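Local coordinates for Iron(III) ABC transporter, periplasmic iron-compound-binding protein (PDB 3TEF) that probably binds ferric catecholate siderophores in the periplasm and hands them to an ABC transporter for iron uptake, at residues 187-190 with 191-195; 236-239 with 240-243. All blocks are in the same frame, centred on the assembly; numbering follows the deposited sequence.

In the fold
Both contacts are local turns, and they follow one another along the chain without nesting or crossing. Contact 1 comes first: residues 187-195 carry the chain off the short strand 188-189, which pairs with strand 158-165 in the mixed sheet, into the loop that leads to strand 201-202. The chain then passes through helix 205-211 and strand 215-220 before contact 2, residues 236-243, which links helix 232-236 to the short helix 239-242 ahead of strand 252-254. The centres of contacts 1 and 2 lie about 21 Å apart. Helix 205-211 connects them indirectly: its Tyr207 and His211 meet Val191 in contact 1, and its Phe205 meets Leu240 and Val241 in contact 2.

Contact 1 of 2, residues 187-190 with 191-195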
loop_
_atom_site.group_PDB
_atom_site.type_symbol
_atom_site.label_atom_id
_atom_site.label_comp_id
_atom_site.label_asym_id
_atom_site.label_seq_id
_atom_site.Cartn_x
_atom_site.Cartn_y
_atom_site.Cartn_z
ATOM N N PHE A 187 -6.556 -7.608 14.570
ATOM C CA PHE A 187 -7.897 -7.158 14.920
ATOM C C PHE A 187 -8.914 -8.144 14.366
ATOM O O PHE A 187 -8.635 -8.869 13.413
ATOM C CB PHE A 187 -8.182 -5.780 14.319
ATOM C CG PHE A 187 -7.480 -4.650 15.006
ATOM C CD1 PHE A 187 -7.950 -4.148 16.207
ATOM C CD2 PHE A 187 -6.369 -4.055 14.425
ATOM C CE1 PHE A 187 -7.313 -3.101 16.829
ATOM C CE2 PHE A 187 -5.724 -2.994 15.043
ATOM C CZ PHE A 187 -6.197 -2.512 16.243
ATOM N N SER A 188 -10.104 -8.167 14.954
ATOM C CA SER A 188 -11.218 -8.871 14.333
ATOM C C SER A 188 -12.132 -7.822 13.697
ATOM O O SER A 188 -12.087 -6.649 14.068
ATOM C CB SER A 188 -11.977 -9.719 15.362
ATOM O OG SER A 188 -12.551 -8.903 16.369
ATOM N N GLU A 189 -12.943 -8.234 12.730
ATOM C CA GLU A 189 -13.858 -7.303 12.077
ATOM C C GLU A 189 -15.041 -6.982 12.983
ATOM O O GLU A 189 -15.686 -7.892 13.510
ATOM C CB GLU A 189 -14.376 -7.887 10.767
ATOM C CG GLU A 189 -13.323 -8.255 9.734
ATOM C CD GLU A 189 -13.963 -8.863 8.493
ATOM O OE1 GLU A 189 -15.149 -9.224 8.567
ATOM O OE2 GLU A 189 -13.306 -8.979 7.444
ATOM N N THR A 190 -15.335 -5.697 13.163
ATOM C CA THR A 190 -16.536 -5.299 13.890
ATOM C C THR A 190 -17.723 -5.972 13.231
ATOM O O THR A 190 -18.479 -6.691 13.877
ATOM C CB THR A 190 -16.768 -3.777 13.876
ATOM O OG1 THR A 190 -15.637 -3.106 14.438
ATOM C CG2 THR A 190 -18.002 -3.420 14.689
ATOM N N VAL A 191 -17.884 -5.744 11.934
ATOM C CA VAL A 191 -18.874 -6.491 11.171
ATOM C C VAL A 191 -18.232 -7.193 9.983
ATOM O O VAL A 191 -17.569 -6.565 9.159
ATOM C CB VAL A 191 -20.089 -5.626 10.723
ATOM C CG1 VAL A 191 -19.815 -4.146 10.901
ATOM C CG2 VAL A 191 -20.515 -5.974 9.280
ATOM N N PRO A 192 -18.394 -8.520 9.924
ATOM C CA PRO A 192 -17.900 -9.313 8.799
ATOM C C PRO A 192 -18.466 -8.780 7.493
ATOM O O PRO A 192 -19.672 -8.864 7.269
ATOM C CB PRO A 192 -18.452 -10.708 9.092
ATOM C CG PRO A 192 -18.561 -10.750 10.579
ATOM C CD PRO A 192 -18.980 -9.363 10.979
ATOM N N VAL A 193 -17.603 -8.225 6.650
ATOM C CA VAL A 193 -18.041 -7.684 5.371
ATOM C C VAL A 193 -18.130 -8.781 4.304
ATOM O O VAL A 193 -17.948 -8.516 3.112
ATOM C CB VAL A 193 -17.104 -6.568 4.883
ATOM C CG1 VAL A 193 -16.953 -5.486 5.955
ATOM C CG2 VAL A 193 -15.758 -7.151 4.529
ATOM N N SER A 194 -18.406 -10.009 4.748
ATOM C CA SER A 194 -18.624 -11.153 3.854
ATOM C C SER A 194 -17.663 -11.160 2.660
ATOM O O SER A 194 -16.493 -10.787 2.797
ATOM C CB SER A 194 -20.084 -11.199 3.376
ATOM O OG SER A 194 -20.976 -11.542 4.428
ATOM N N LYS A 195 -18.149 -11.590 1.497
ATOM C CA LYS A 195 -17.333 -11.569 0.286
ATOM C C LYS A 195 -17.200 -10.127 -0.182
ATOM O O LYS A 195 -18.198 -9.449 -0.408
ATOM C CB LYS A 195 -17.951 -12.436 -0.811
ATOM C CG LYS A 195 -17.024 -12.717 -1.991
ATOM C CD LYS A 195 -16.794 -11.473 -2.825
ATOM C CE LYS A 195 -16.888 -11.757 -4.314
ATOM N NZ LYS A 195 -15.683 -12.447 -4.854
#
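Glu189 turns its carboxylate toward the backbone that leaves its own strand, facing the peptide of Val193 four residues on. Val193 N stands 3.3 Å from Glu189 OE1, a rather long approach bent to 137° at the hydrogen. A hydrogen bond here is doubtful, because OE1 is modelled too near the backbone of Pro192 and its place is less sure. The approach itself comes from the torsions: CG sits anti to the carbonyl carbon (chi1 -58°) and the chain runs straight beyond it (chi2 178°), which lays the acid alongside the turn. Lower down the same side chain, Glu189 CB rests 3.8 Å from Val191 O. The other oxygen, OE2, accepts from Ala174 N, so the carboxylate links the exit of the strand to a second loop.

Within the turn, Pro192 CD makes a slight touch on Thr190 O at 4.0 Å. Thr190 is held from outside the turn, its OG1 hydrogen-bonded to Asp158 OD2.

This is surface packing at the end of a short strand. Strand 188-189 pairs parallel with strand 158-165, on which Thr190 and Val191 both touch Met160; Val191 also meets Tyr207 and His211 of helix 205-211, while Glu189 touches Tyr182 of helix 180-184.

Contact 2 of 2, residues 236-239 with 240-243; sequences FEND and LVKA
With chi1 at 53°, Asn238 tucks CG between its backbone N and carbonyl carbon, and this brings OD1 round to the N-terminal end of the next helix, where it meets Val241 N. Val241 holds CG2 beside its own backbone N, which brings that methyl 3.2 Å from Phe236 O and also over the Phe236 ring.

Asn238 is the N-cap of helix 239-242. Val241 N donates to Asn238 OD1 at 3.1 Å, the donor nearly in line with the side-chain C=O (171°), giving an amide of the first turn the acceptor that no earlier helical residue supplies. Lys242 N reaches back to Asn238 O at 3.0 Å, though that oxygen is less surely placed. One residue on, Ala243 N bonds to Asp239 O at 3.3 Å.

Just before the cap, Glu237 centres an inverse gamma turn, closed by a weak bond from Asn238 N to Phe236 O. Val241 CG2 lies 4.3 Å above the plane of the Phe236 ring, offset toward its rim, and Val241 CG1 is 4.2 Å from Phe236 CE2. The side chains of Glu237 and Lys242 cross at about a right angle with OE1 and NZ 4.1 Å apart, beyond a salt bridge; their firmer partners are Tyr254 OH, bonded to Glu237 OE2, and Tyr247 OH, bonded to Lys242 NZ.

The corner thus joins helix 232-236 to helix 239-242. Phe205 of helix 205-211 packs against Phe236, Leu240 and Val241, while Ile252 of strand 252-254 touches Glu237 and Val241, and Phe236 reaches Leu216 and Val218 of strand 215-220.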
loop_
_atom_site.group_PDB
_atom_site.type_symbol
_atom_site.label_atom_id
_atom_site.label_comp_id
_atom_site.label_asym_id
_atom_site.label_seq_id
_atom_site.Cartn_x
_atom_site.Cartn_y
_atom_site.Cartn_z
ATOM N N PHE A 236 -15.220 14.661 10.304
ATOM C CA PHE A 236 -15.555 13.256 10.523
ATOM C C PHE A 236 -16.126 13.027 11.913
ATOM O O PHE A 236 -17.038 12.225 12.101
ATOM C CB PHE A 236 -14.319 12.374 10.328
ATOM C CG PHE A 236 -14.608 10.898 10.404
ATOM C CD1 PHE A 236 -15.213 10.241 9.347
ATOM C CD2 PHE A 236 -14.270 10.170 11.531
ATOM C CE1 PHE A 236 -15.478 8.884 9.416
ATOM C CE2 PHE A 236 -14.535 8.816 11.609
ATOM C CZ PHE A 236 -15.137 8.170 10.549
ATOM N N GLU A 237 -15.587 13.742 12.892
ATOM C CA GLU A 237 -16.007 13.539 14.266
ATOM C C GLU A 237 -17.243 14.368 14.580
ATOM O O GLU A 237 -17.176 15.369 15.295
ATOM C CB GLU A 237 -14.858 13.844 15.226
ATOM C CG GLU A 237 -13.579 13.118 14.849
ATOM C CD GLU A 237 -12.600 13.009 15.994
ATOM O OE1 GLU A 237 -12.573 13.924 16.845
ATOM O OE2 GLU A 237 -11.864 11.999 16.050
ATOM N N ASN A 238 -18.370 13.946 14.015
ATOM C CA ASN A 238 -19.652 14.583 14.272
ATOM C C ASN A 238 -20.356 13.905 15.437
ATOM O O ASN A 238 -19.761 13.081 16.126
ATOM C CB ASN A 238 -20.524 14.548 13.020
ATOM C CG ASN A 238 -20.675 13.149 12.455
ATOM O OD1 ASN A 238 -20.680 12.162 13.194
ATOM N ND2 ASN A 238 -20.797 13.057 11.133
ATOM N N ASP A 239 -21.624 14.242 15.647
ATOM C CA ASP A 239 -22.387 13.695 16.768
ATOM C C ASP A 239 -22.505 12.170 16.747
ATOM O O ASP A 239 -22.421 11.526 17.795
ATOM C CB ASP A 239 -23.784 14.325 16.835
ATOM C CG ASP A 239 -23.738 15.836 17.000
ATOM O OD1 ASP A 239 -23.449 16.303 18.125
ATOM O OD2 ASP A 239 -23.993 16.555 16.009
ATOM N N LEU A 240 -22.707 11.595 15.565
ATOM C CA LEU A 240 -22.906 10.153 15.451
ATOM C C LEU A 240 -21.638 9.387 15.804
ATOM O O LEU A 240 -21.691 8.312 16.408
ATOM C CB LEU A 240 -23.364 9.776 14.045
ATOM C CG LEU A 240 -24.744 10.291 13.645
ATOM C CD1 LEU A 240 -25.074 9.881 12.218
ATOM C CD2 LEU A 240 -25.796 9.771 14.610
ATOM N N VAL A 241 -20.500 9.945 15.416
ATOM C CA VAL A 241 -19.210 9.323 15.674
ATOM C C VAL A 241 -18.814 9.468 17.146
ATOM O O VAL A 241 -18.240 8.551 17.733
ATOM C CB VAL A 241 -18.123 9.927 14.753
ATOM C CG1 VAL A 241 -16.738 9.466 15.166
ATOM C CG2 VAL A 241 -18.410 9.553 13.301
ATOM N N LYS A 242 -19.132 10.620 17.732
ATOM C CA LYS A 242 -18.863 10.874 19.152
ATOM C C LYS A 242 -19.560 9.855 20.049
ATOM O O LYS A 242 -19.050 9.493 21.112
ATOM C CB LYS A 242 -19.345 12.270 19.543
ATOM C CG LYS A 242 -18.797 13.384 18.690
ATOM C CD LYS A 242 -17.314 13.575 18.906
ATOM C CE LYS A 242 -17.027 15.004 19.326
ATOM N NZ LYS A 242 -15.596 15.365 19.143
ATOM N N ALA A 243 -20.735 9.410 19.617
ATOM C CA ALA A 243 -21.550 8.483 20.392
ATOM C C ALA A 243 -20.990 7.069 20.334
ATOM O O ALA A 243 -21.593 6.128 20.847
ATOM C CB ALA A 243 -22.987 8.506 19.891
#